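Putative capsular polysaccharide biosynthesis protein (Streptococcus pneumoniae serotype 4, PDB 6EWJ) probably acts as a pyridoxal phosphate-dependent sugar aminotransferase in the teichoic acid biosynthesis of the pneumococcus. Local coordinates at residues L72-V77 and Q233-H238; V292-S297 and Y396-F401; Q338-A343 and N379-P384. All blocks are in the same frame, centred on the assembly; numbering follows the deposited sequence.

In the fold
Contact 1 belongs to the pyridoxal phosphate-binding half of the fold, and contacts 2 and 3 lie on the other side of the chain's centre, their centres about 44 and 40 Å from that of contact 1. Those two are neighbours, 12 Å between centres, and adjoin through different elements, helix 391-409 of contact 2 packing on strand 380-383 of contact 3: Phe401 CD2 lies on Leu383 CD1 at 3.6 Å, and Tyr396 OH is probably hydrogen-bonded to Ala343 O at 2.6 Å. Both are buried. Contact 1 is only partly buried, with a leucine against a valine and the stem of an arginine; contact 2 meets isoleucines with a tyrosine edge, while contact 3 is purely aliphatic and looser.

Contact 1: residues L72-V77 and Q233-H238; sequences LRVLEV and QILSLH
Leu235 of helix 225-236 reaches across to Arg73 and Val74 at the end of helix 64-74, a helix-to-helix contact in the large domain of a fold type I aminotransferase, the one built on the seven-stranded mixed sheet. One methyl does the touching on its side: with CG set beside the backbone N (chi1 -63°), Leu235 CD1 lies 3.7 Å from Val74 CG2 and 4.0 Å from Arg73 CB. Arg73 offers only the root of its side chain here; the rest runs extended, leads away from Leu235, and its guanidinium makes a salt bridge with Glu69. Val74 is buried, and is further enclosed by Met228, Glu231 and Phe232 of the same partner helix.

Both helices finish within the contact. Helix 64-74, which begins at the cofactor-binding residues Ala64 and Thr65, closes in a Schellman motif: Glu76 takes positive phi, and Val77 N bonds to Leu72 O at 3.1 Å. Beyond the end of the other helix, His238 meets Tyr90 of the second subunit edge-to-face, placing this corner beside the dimer interface. In the last turn of helix 225-236, Ser236 OG gives its hydrogen to Gln233 O at 2.7 Å, tilted 28° from the carbonyl plane.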
loop_
_atom_site.group_PDB
_atom_site.type_symbol
_atom_site.label_atom_id
_atom_site.label_comp_id
_atom_site.label_asym_id
_atom_site.label_seq_id
_atom_site.Cartn_x
_atom_site.Cartn_y
_atom_site.Cartn_z
ATOM N N LEU A 72 9.009 -8.872 -8.347
ATOM C CA LEU A 72 10.418 -8.595 -8.381
ATOM C C LEU A 72 11.099 -8.900 -7.076
ATOM O O LEU A 72 12.203 -9.433 -7.077
ATOM C CB LEU A 72 10.686 -7.146 -8.795
ATOM C CG LEU A 72 10.231 -6.711 -10.176
ATOM C CD1 LEU A 72 10.718 -5.279 -10.399
ATOM C CD2 LEU A 72 10.733 -7.636 -11.267
ATOM N N ARG A 73 10.468 -8.550 -5.946
ATOM C CA ARG A 73 11.090 -8.839 -4.653
ATOM C C ARG A 73 11.115 -10.344 -4.325
ATOM O O ARG A 73 12.071 -10.830 -3.725
ATOM C CB ARG A 73 10.453 -8.037 -3.520
ATOM C CG ARG A 73 10.665 -6.548 -3.671
ATOM C CD ARG A 73 10.081 -5.762 -2.519
ATOM N NE ARG A 73 10.351 -4.343 -2.699
ATOM C CZ ARG A 73 11.497 -3.718 -2.472
ATOM N NH1 ARG A 73 12.570 -4.332 -1.979
ATOM N NH2 ARG A 73 11.571 -2.411 -2.722
ATOM N N VAL A 74 10.112 -11.090 -4.783
ATOM C CA VAL A 74 10.087 -12.564 -4.575
ATOM C C VAL A 74 11.236 -13.190 -5.409
ATOM O O VAL A 74 12.015 -14.020 -4.916
ATOM C CB VAL A 74 8.728 -13.154 -4.946
ATOM C CG1 VAL A 74 8.808 -14.663 -5.149
ATOM C CG2 VAL A 74 7.682 -12.770 -3.891
ATOM N N LEU A 75 11.388 -12.705 -6.638
ATOM C CA LEU A 75 12.537 -13.095 -7.470
ATOM C C LEU A 75 13.925 -12.614 -6.975
ATOM O O LEU A 75 14.951 -13.038 -7.520
ATOM C CB LEU A 75 12.300 -12.621 -8.905
ATOM C CG LEU A 75 11.123 -13.275 -9.621
ATOM C CD1 LEU A 75 10.909 -12.605 -10.951
ATOM C CD2 LEU A 75 11.327 -14.785 -9.782
ATOM N N GLU A 76 13.943 -11.761 -5.949
ATOM C CA GLU A 76 15.146 -11.082 -5.415
ATOM C C GLU A 76 15.966 -10.335 -6.492
ATOM O O GLU A 76 17.180 -10.310 -6.459
ATOM C CB GLU A 76 15.991 -12.041 -4.590
ATOM C CG GLU A 76 15.241 -12.580 -3.375
ATOM C CD GLU A 76 16.029 -13.627 -2.639
ATOM O OE1 GLU A 76 16.199 -14.673 -3.208
ATOM O OE2 GLU A 76 16.497 -13.454 -1.497
ATOM N N VAL A 77 15.273 -9.734 -7.435
ATOM C CA VAL A 77 15.887 -8.845 -8.426
ATOM C C VAL A 77 16.301 -7.588 -7.647
ATOM O O VAL A 77 15.484 -7.014 -6.910
ATOM C CB VAL A 77 14.889 -8.506 -9.572
ATOM C CG1 VAL A 77 15.408 -7.427 -10.518
ATOM C CG2 VAL A 77 14.574 -9.754 -10.367
ATOM N N GLN A 233 2.440 -13.269 0.666
ATOM C CA GLN A 233 1.661 -12.870 1.831
ATOM C C GLN A 233 2.515 -12.174 2.849
ATOM O O GLN A 233 2.143 -11.095 3.332
ATOM C CB GLN A 233 0.936 -14.069 2.484
ATOM C CG GLN A 233 -0.306 -14.505 1.743
ATOM C CD GLN A 233 -1.370 -13.440 1.527
ATOM O OE1 GLN A 233 -2.024 -13.435 0.479
ATOM N NE2 GLN A 233 -1.549 -12.539 2.478
ATOM N N ILE A 234 3.667 -12.780 3.126
ATOM C CA ILE A 234 4.633 -12.313 4.099
ATOM C C ILE A 234 5.208 -10.937 3.711
ATOM O O ILE A 234 5.297 -10.016 4.525
ATOM C CB ILE A 234 5.729 -13.370 4.274
ATOM C CG1 ILE A 234 5.209 -14.545 5.118
ATOM C CG2 ILE A 234 6.975 -12.838 4.997
ATOM C CD1 ILE A 234 3.730 -14.892 4.982
ATOM N N LEU A 235 5.518 -10.771 2.415
ATOM C CA LEU A 235 6.025 -9.477 1.953
ATOM C C LEU A 235 4.978 -8.379 1.974
ATOM O O LEU A 235 5.333 -7.200 2.122
ATOM C CB LEU A 235 6.628 -9.571 0.531
ATOM C CG LEU A 235 7.833 -10.479 0.373
ATOM C CD1 LEU A 235 8.364 -10.464 -1.044
ATOM C CD2 LEU A 235 8.962 -10.179 1.354
ATOM N N SER A 236 3.718 -8.733 1.797
ATOM C CA SER A 236 2.613 -7.779 1.735
ATOM C C SER A 236 2.142 -7.304 3.119
ATOM O O SER A 236 1.414 -6.301 3.220
ATOM C CB SER A 236 1.423 -8.389 1.016
ATOM O OG SER A 236 0.728 -9.323 1.837
ATOM N N LEU A 237 2.540 -8.036 4.169
ATOM C CA LEU A 237 2.050 -7.809 5.516
ATOM C C LEU A 237 3.164 -7.865 6.558
ATOM O O LEU A 237 3.160 -8.722 7.496
ATOM C CB LEU A 237 0.945 -8.829 5.856
ATOM C CG LEU A 237 -0.470 -8.541 5.354
ATOM C CD1 LEU A 237 -1.317 -9.824 5.383
ATOM C CD2 LEU A 237 -1.096 -7.421 6.193
ATOM N N HIS A 238 4.147 -6.979 6.347
ATOM C CA HIS A 238 5.180 -6.658 7.317
ATOM C C HIS A 238 6.222 -7.739 7.554
ATOM O O HIS A 238 7.023 -7.656 8.501
ATOM C CB HIS A 238 4.552 -6.243 8.669
ATOM C CG HIS A 238 3.701 -5.009 8.600
ATOM N ND1 HIS A 238 4.214 -3.784 8.241
ATOM C CD2 HIS A 238 2.408 -4.787 8.939
ATOM C CE1 HIS A 238 3.264 -2.868 8.329
ATOM N NE2 HIS A 238 2.154 -3.458 8.741
#

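Contact 2: residues V292-S297 and Y396-F401; sequences VDRYDS and YIIETF
Tyr295 swings its ring toward helix 391-409 by setting CG beside its backbone N (chi1 -86°), and Ile397 and Ile398 answer with CG1 placed likewise, chi1 close to -70° in both. The result is a helix pair in the small-domain region of the aminotransferase fold, where the C-terminal part of the long helix 268-299 packs on helix 391-409: segments 292-297 and 396-401 run 27° from parallel, their axes 10.0 Å apart at closest approach.

The tyrosine meets the isoleucines with its edge. Ile398 CG1 comes in near the ring plane, 3.7 Å from Tyr295 CD1, and Ile397 CG2 lies farther along the same edge, 3.8 Å from Tyr295 CE1. At the far end of the ring, Ile397 CD1 reaches Tyr295 OH at 3.4 Å. This buried hydroxyl is satisfied by Pro384 O, and the ring also stacks with Tyr321, so the side chain links both helices to the end of strand 380-383 and to strand 321-325.

Arg294 contributes its backbone O, 3.5 Å from Ile398 CD1, and its CG, 4.2 Å from the same methyl; its guanidinium makes a salt bridge with Asp395. Within helix 391-409, Thr400 OG1 donates to Tyr396 O at 2.8 Å, on the face of that carbonyl opposite to Thr400 N, while the same OG1 sits 3.3 Å above the centre of the Tyr396 ring.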
loop_
_atom_site.group_PDB
_atom_site.type_symbol
_atom_site.label_atom_id
_atom_site.label_comp_id
_atom_site.label_asym_id
_atom_site.label_seq_id
_atom_site.Cartn_x
_atom_site.Cartn_y
_atom_site.Cartn_z
ATOM N N VAL A 292 -16.417 -1.841 -29.339
ATOM C CA VAL A 292 -15.226 -1.890 -30.193
ATOM C C VAL A 292 -15.609 -2.212 -31.624
ATOM O O VAL A 292 -15.146 -1.559 -32.557
ATOM C CB VAL A 292 -14.137 -2.847 -29.664
ATOM C CG1 VAL A 292 -13.080 -3.142 -30.706
ATOM C CG2 VAL A 292 -13.446 -2.222 -28.436
ATOM N N ASP A 293 -16.500 -3.183 -31.801
ATOM C CA ASP A 293 -16.959 -3.511 -33.153
ATOM C C ASP A 293 -17.627 -2.304 -33.822
ATOM O O ASP A 293 -17.473 -2.110 -35.020
ATOM C CB ASP A 293 -17.883 -4.736 -33.143
ATOM C CG ASP A 293 -17.161 -6.008 -32.717
ATOM O OD1 ASP A 293 -15.912 -6.088 -32.807
ATOM O OD2 ASP A 293 -17.861 -6.948 -32.302
ATOM N N ARG A 294 -18.401 -1.526 -33.050
ATOM C CA ARG A 294 -19.101 -0.347 -33.600
ATOM C C ARG A 294 -18.077 0.725 -34.016
ATOM O O ARG A 294 -18.133 1.266 -35.135
ATOM C CB ARG A 294 -20.143 0.176 -32.597
ATOM C CG ARG A 294 -20.934 1.386 -33.059
ATOM C CD ARG A 294 -21.922 1.839 -32.011
ATOM N NE ARG A 294 -23.082 0.973 -32.051
ATOM C CZ ARG A 294 -24.165 1.146 -32.813
ATOM N NH1 ARG A 294 -24.320 2.209 -33.602
ATOM N NH2 ARG A 294 -25.117 0.246 -32.762
ATOM N N TYR A 295 -17.097 0.975 -33.145
ATOM C CA TYR A 295 -15.991 1.878 -33.504
ATOM C C TYR A 295 -15.239 1.384 -34.761
ATOM O O TYR A 295 -14.995 2.144 -35.708
ATOM C CB TYR A 295 -14.972 1.985 -32.343
ATOM C CG TYR A 295 -15.187 2.989 -31.214
ATOM C CD1 TYR A 295 -15.639 4.278 -31.457
ATOM C CD2 TYR A 295 -14.803 2.662 -29.905
ATOM C CE1 TYR A 295 -15.762 5.208 -30.415
ATOM C CE2 TYR A 295 -14.915 3.580 -28.854
ATOM C CZ TYR A 295 -15.401 4.853 -29.107
ATOM O OH TYR A 295 -15.473 5.775 -28.099
ATOM N N ASP A 296 -14.837 0.114 -34.721
ATOM C CA ASP A 296 -14.118 -0.503 -35.831
ATOM C C ASP A 296 -14.868 -0.333 -37.154
ATOM O O ASP A 296 -14.254 0.096 -38.132
ATOM C CB ASP A 296 -13.845 -1.979 -35.592
ATOM C CG ASP A 296 -12.771 -2.233 -34.542
ATOM O OD1 ASP A 296 -12.035 -1.290 -34.079
ATOM O OD2 ASP A 296 -12.673 -3.416 -34.153
ATOM N N SER A 297 -16.164 -0.626 -37.204
ATOM C CA SER A 297 -16.904 -0.438 -38.488
ATOM C C SER A 297 -16.993 1.043 -38.844
ATOM O O SER A 297 -16.815 1.414 -39.977
ATOM C CB SER A 297 -18.307 -1.049 -38.490
ATOM O OG SER A 297 -18.365 -2.293 -37.788
ATOM N N TYR A 396 -21.702 9.305 -32.102
ATOM C CA TYR A 396 -21.260 10.699 -32.035
ATOM C C TYR A 396 -19.730 10.837 -32.035
ATOM O O TYR A 396 -19.201 11.672 -32.766
ATOM C CB TYR A 396 -21.879 11.384 -30.815
ATOM C CG TYR A 396 -21.434 12.810 -30.642
ATOM C CD1 TYR A 396 -21.937 13.823 -31.454
ATOM C CD2 TYR A 396 -20.501 13.151 -29.647
ATOM C CE1 TYR A 396 -21.531 15.146 -31.287
ATOM C CE2 TYR A 396 -20.091 14.455 -29.467
ATOM C CZ TYR A 396 -20.602 15.451 -30.289
ATOM O OH TYR A 396 -20.183 16.742 -30.108
ATOM N N ILE A 397 -19.034 10.002 -31.262
ATOM C CA ILE A 397 -17.555 10.027 -31.219
ATOM C C ILE A 397 -16.973 9.654 -32.600
ATOM O O ILE A 397 -16.070 10.322 -33.094
ATOM C CB ILE A 397 -16.991 9.101 -30.101
ATOM C CG1 ILE A 397 -17.326 9.681 -28.715
ATOM C CG2 ILE A 397 -15.485 8.945 -30.203
ATOM C CD1 ILE A 397 -17.210 8.704 -27.567
ATOM N N ILE A 398 -17.503 8.602 -33.213
ATOM C CA ILE A 398 -17.073 8.198 -34.567
ATOM C C ILE A 398 -17.148 9.376 -35.558
ATOM O O ILE A 398 -16.164 9.772 -36.171
ATOM C CB ILE A 398 -17.918 7.001 -35.076
ATOM C CG1 ILE A 398 -17.569 5.742 -34.298
ATOM C CG2 ILE A 398 -17.681 6.727 -36.580
ATOM C CD1 ILE A 398 -18.606 4.651 -34.442
ATOM N N GLU A 399 -18.342 9.938 -35.687
ATOM C CA GLU A 399 -18.563 10.929 -36.698
ATOM C C GLU A 399 -17.790 12.253 -36.355
ATOM O O GLU A 399 -17.168 12.836 -37.247
ATOM C CB GLU A 399 -20.031 10.964 -37.175
ATOM C CG GLU A 399 -20.874 11.783 -36.292
ATOM C CD GLU A 399 -20.828 13.253 -36.703
ATOM O OE1 GLU A 399 -19.727 13.852 -36.686
ATOM O OE2 GLU A 399 -21.888 13.803 -37.087
ATOM N N THR A 400 -17.734 12.646 -35.067
ATOM C CA THR A 400 -16.973 13.850 -34.620
ATOM C C THR A 400 -15.453 13.713 -34.808
ATOM O O THR A 400 -14.799 14.626 -35.298
ATOM C CB THR A 400 -17.269 14.220 -33.152
ATOM O OG1 THR A 400 -18.675 14.392 -32.949
ATOM C CG2 THR A 400 -16.558 15.516 -32.763
ATOM N N PHE A 401 -14.904 12.555 -34.468
ATOM C CA PHE A 401 -13.474 12.320 -34.604
ATOM C C PHE A 401 -13.051 12.386 -36.096
ATOM O O PHE A 401 -12.024 13.003 -36.432
ATOM C CB PHE A 401 -13.122 10.969 -33.951
ATOM C CG PHE A 401 -11.660 10.679 -33.791
ATOM C CD1 PHE A 401 -10.676 11.683 -33.768
ATOM C CD2 PHE A 401 -11.262 9.375 -33.605
ATOM C CE1 PHE A 401 -9.339 11.361 -33.586
ATOM C CE2 PHE A 401 -9.936 9.047 -33.420
ATOM C CZ PHE A 401 -8.966 10.037 -33.420
#

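Contact 3: residues Q338-A343 and N379-P384; sequences QELAKA and NEITLP
Beside Ile381 and Leu383, which receive Leu340, the flat group is the carboxylate of Glu380 in strand 380-383. Its OE2 takes a hydrogen from Thr382 OG1 at 2.7 Å through the syn lone pair, and its OE1 is bonded to His350 N, so both oxygens of this buried acid have partners and its rotation is held. His350 grips both members of the pair, its ND1 being hydrogen-bonded to Thr382 OG1. The setting is the helix-on-sheet layer of the small domain, where strand 380-383 pairs antiparallel with strand 321-325 and Thr382 also makes a backbone bond with Asn348.

Side chains alternate along the strand. Glu380 and Thr382 keep the polar bonds on one side; on the other, Ile381 points at helix 330-342, while Leu383 brings just the end of its side chain nearer. There a single methyl, Leu340 CD1, serves both partners: it stands 4.3 Å from Ile381 CG2 and also 4.3 Å from Leu383 CD2. With CD1 anti to its CA (chi2 172°), Leu340 sends that methyl out toward the strand. Such spacing is loose van der Waals contact, and other residues complete the packing: Ile336 and Ile337 of the same helix reach Ile381, and Ile345 and Ser347 touch Leu340.

Beside helix 391-409, Glu339 OE1 makes a salt bridge with Lys407, and Glu339 OE2 makes another with Lys342 NZ, 3.5 Å away.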
loop_
_atom_site.group_PDB
_atom_site.type_symbol
_atom_site.label_atom_id
_atom_site.label_comp_id
_atom_site.label_asym_id
_atom_site.label_seq_id
_atom_site.Cartn_x
_atom_site.Cartn_y
_atom_site.Cartn_z
ATOM N N GLN A 338 -7.844 18.665 -28.356
ATOM C CA GLN A 338 -8.561 19.868 -27.869
ATOM C C GLN A 338 -9.899 20.114 -28.625
ATOM O O GLN A 338 -10.887 20.563 -28.015
ATOM C CB GLN A 338 -7.647 21.109 -27.887
ATOM C CG GLN A 338 -6.376 20.997 -27.047
ATOM C CD GLN A 338 -6.589 20.767 -25.565
ATOM O OE1 GLN A 338 -7.629 21.117 -24.982
ATOM N NE2 GLN A 338 -5.563 20.187 -24.920
ATOM N N GLU A 339 -9.932 19.811 -29.927
ATOM C CA GLU A 339 -11.179 19.888 -30.702
ATOM C C GLU A 339 -12.195 18.821 -30.280
ATOM O O GLU A 339 -13.394 19.086 -30.263
ATOM C CB GLU A 339 -10.918 19.731 -32.197
ATOM C CG GLU A 339 -10.317 20.960 -32.852
ATOM C CD GLU A 339 -11.299 22.106 -32.952
ATOM O OE1 GLU A 339 -12.499 21.875 -33.250
ATOM O OE2 GLU A 339 -10.877 23.254 -32.735
ATOM N N LEU A 340 -11.728 17.626 -29.953
ATOM C CA LEU A 340 -12.625 16.595 -29.372
ATOM C C LEU A 340 -13.231 17.072 -28.057
ATOM O O LEU A 340 -14.430 16.910 -27.810
ATOM C CB LEU A 340 -11.887 15.273 -29.147
ATOM C CG LEU A 340 -11.593 14.464 -30.431
ATOM C CD1 LEU A 340 -10.698 13.267 -30.131
ATOM C CD2 LEU A 340 -12.900 13.988 -31.049
ATOM N N ALA A 341 -12.393 17.707 -27.248
ATOM C CA ALA A 341 -12.808 18.223 -25.950
ATOM C C ALA A 341 -13.870 19.334 -26.075
ATOM O O ALA A 341 -14.853 19.326 -25.344
ATOM C CB ALA A 341 -11.603 18.715 -25.174
ATOM N N LYS A 342 -13.713 20.232 -27.053
ATOM C CA LYS A 342 -14.745 21.251 -27.336
ATOM C C LYS A 342 -16.066 20.659 -27.787
ATOM O O LYS A 342 -17.113 21.282 -27.618
ATOM C CB LYS A 342 -14.269 22.253 -28.389
ATOM C CG LYS A 342 -13.185 23.182 -27.889
ATOM C CD LYS A 342 -12.765 24.152 -28.980
ATOM C CE LYS A 342 -11.420 24.779 -28.655
ATOM N NZ LYS A 342 -10.828 25.366 -29.888
ATOM N N ALA A 343 -16.002 19.467 -28.385
ATOM C CA ALA A 343 -17.182 18.749 -28.856
ATOM C C ALA A 343 -17.767 17.807 -27.765
ATOM O O ALA A 343 -18.651 17.015 -28.052
ATOM C CB ALA A 343 -16.830 17.975 -30.127
ATOM N N ASN A 379 1.055 10.288 -32.987
ATOM C CA ASN A 379 -0.260 10.399 -33.637
ATOM C C ASN A 379 -1.354 9.570 -32.923
ATOM O O ASN A 379 -2.402 9.313 -33.488
ATOM C CB ASN A 379 -0.168 10.033 -35.114
ATOM C CG ASN A 379 0.278 8.607 -35.360
ATOM O OD1 ASN A 379 0.963 7.992 -34.529
ATOM N ND2 ASN A 379 -0.063 8.086 -36.510
ATOM N N GLU A 380 -1.099 9.213 -31.675
ATOM C CA GLU A 380 -1.951 8.333 -30.932
ATOM C C GLU A 380 -3.005 9.133 -30.190
ATOM O O GLU A 380 -2.678 10.150 -29.533
ATOM C CB GLU A 380 -1.137 7.477 -29.967
ATOM C CG GLU A 380 -1.900 6.306 -29.361
ATOM C CD GLU A 380 -2.844 6.683 -28.224
ATOM O OE1 GLU A 380 -2.550 7.618 -27.444
ATOM O OE2 GLU A 380 -3.903 6.022 -28.058
ATOM N N ILE A 381 -4.254 8.679 -30.300
ATOM C CA ILE A 381 -5.358 9.171 -29.498
ATOM C C ILE A 381 -6.196 8.017 -28.978
ATOM O O ILE A 381 -6.641 7.138 -29.739
ATOM C CB ILE A 381 -6.238 10.161 -30.288
ATOM C CG1 ILE A 381 -5.425 11.446 -30.628
ATOM C CG2 ILE A 381 -7.448 10.592 -29.486
ATOM C CD1 ILE A 381 -6.090 12.352 -31.646
ATOM N N THR A 382 -6.454 8.032 -27.679
ATOM C CA THR A 382 -7.299 7.050 -27.091
ATOM C C THR A 382 -8.693 7.628 -26.919
ATOM O O THR A 382 -8.870 8.662 -26.270
ATOM C CB THR A 382 -6.761 6.575 -25.737
ATOM O OG1 THR A 382 -5.367 6.368 -25.840
ATOM C CG2 THR A 382 -7.397 5.290 -25.309
ATOM N N LEU A 383 -9.676 6.944 -27.498
ATOM C CA LEU A 383 -11.088 7.297 -27.338
ATOM C C LEU A 383 -11.684 6.548 -26.186
ATOM O O LEU A 383 -11.164 5.489 -25.849
ATOM C CB LEU A 383 -11.883 6.925 -28.592
ATOM C CG LEU A 383 -11.365 7.495 -29.920
ATOM C CD1 LEU A 383 -12.258 7.021 -31.054
ATOM C CD2 LEU A 383 -11.283 9.004 -29.888
ATOM N N PRO A 384 -12.778 7.083 -25.596
ATOM C CA PRO A 384 -13.406 6.469 -24.463
ATOM C C PRO A 384 -13.875 5.029 -24.787
ATOM O O PRO A 384 -14.378 4.773 -25.896
ATOM C CB PRO A 384 -14.616 7.373 -24.215
ATOM C CG PRO A 384 -14.165 8.700 -24.642
ATOM C CD PRO A 384 -13.421 8.372 -25.917
#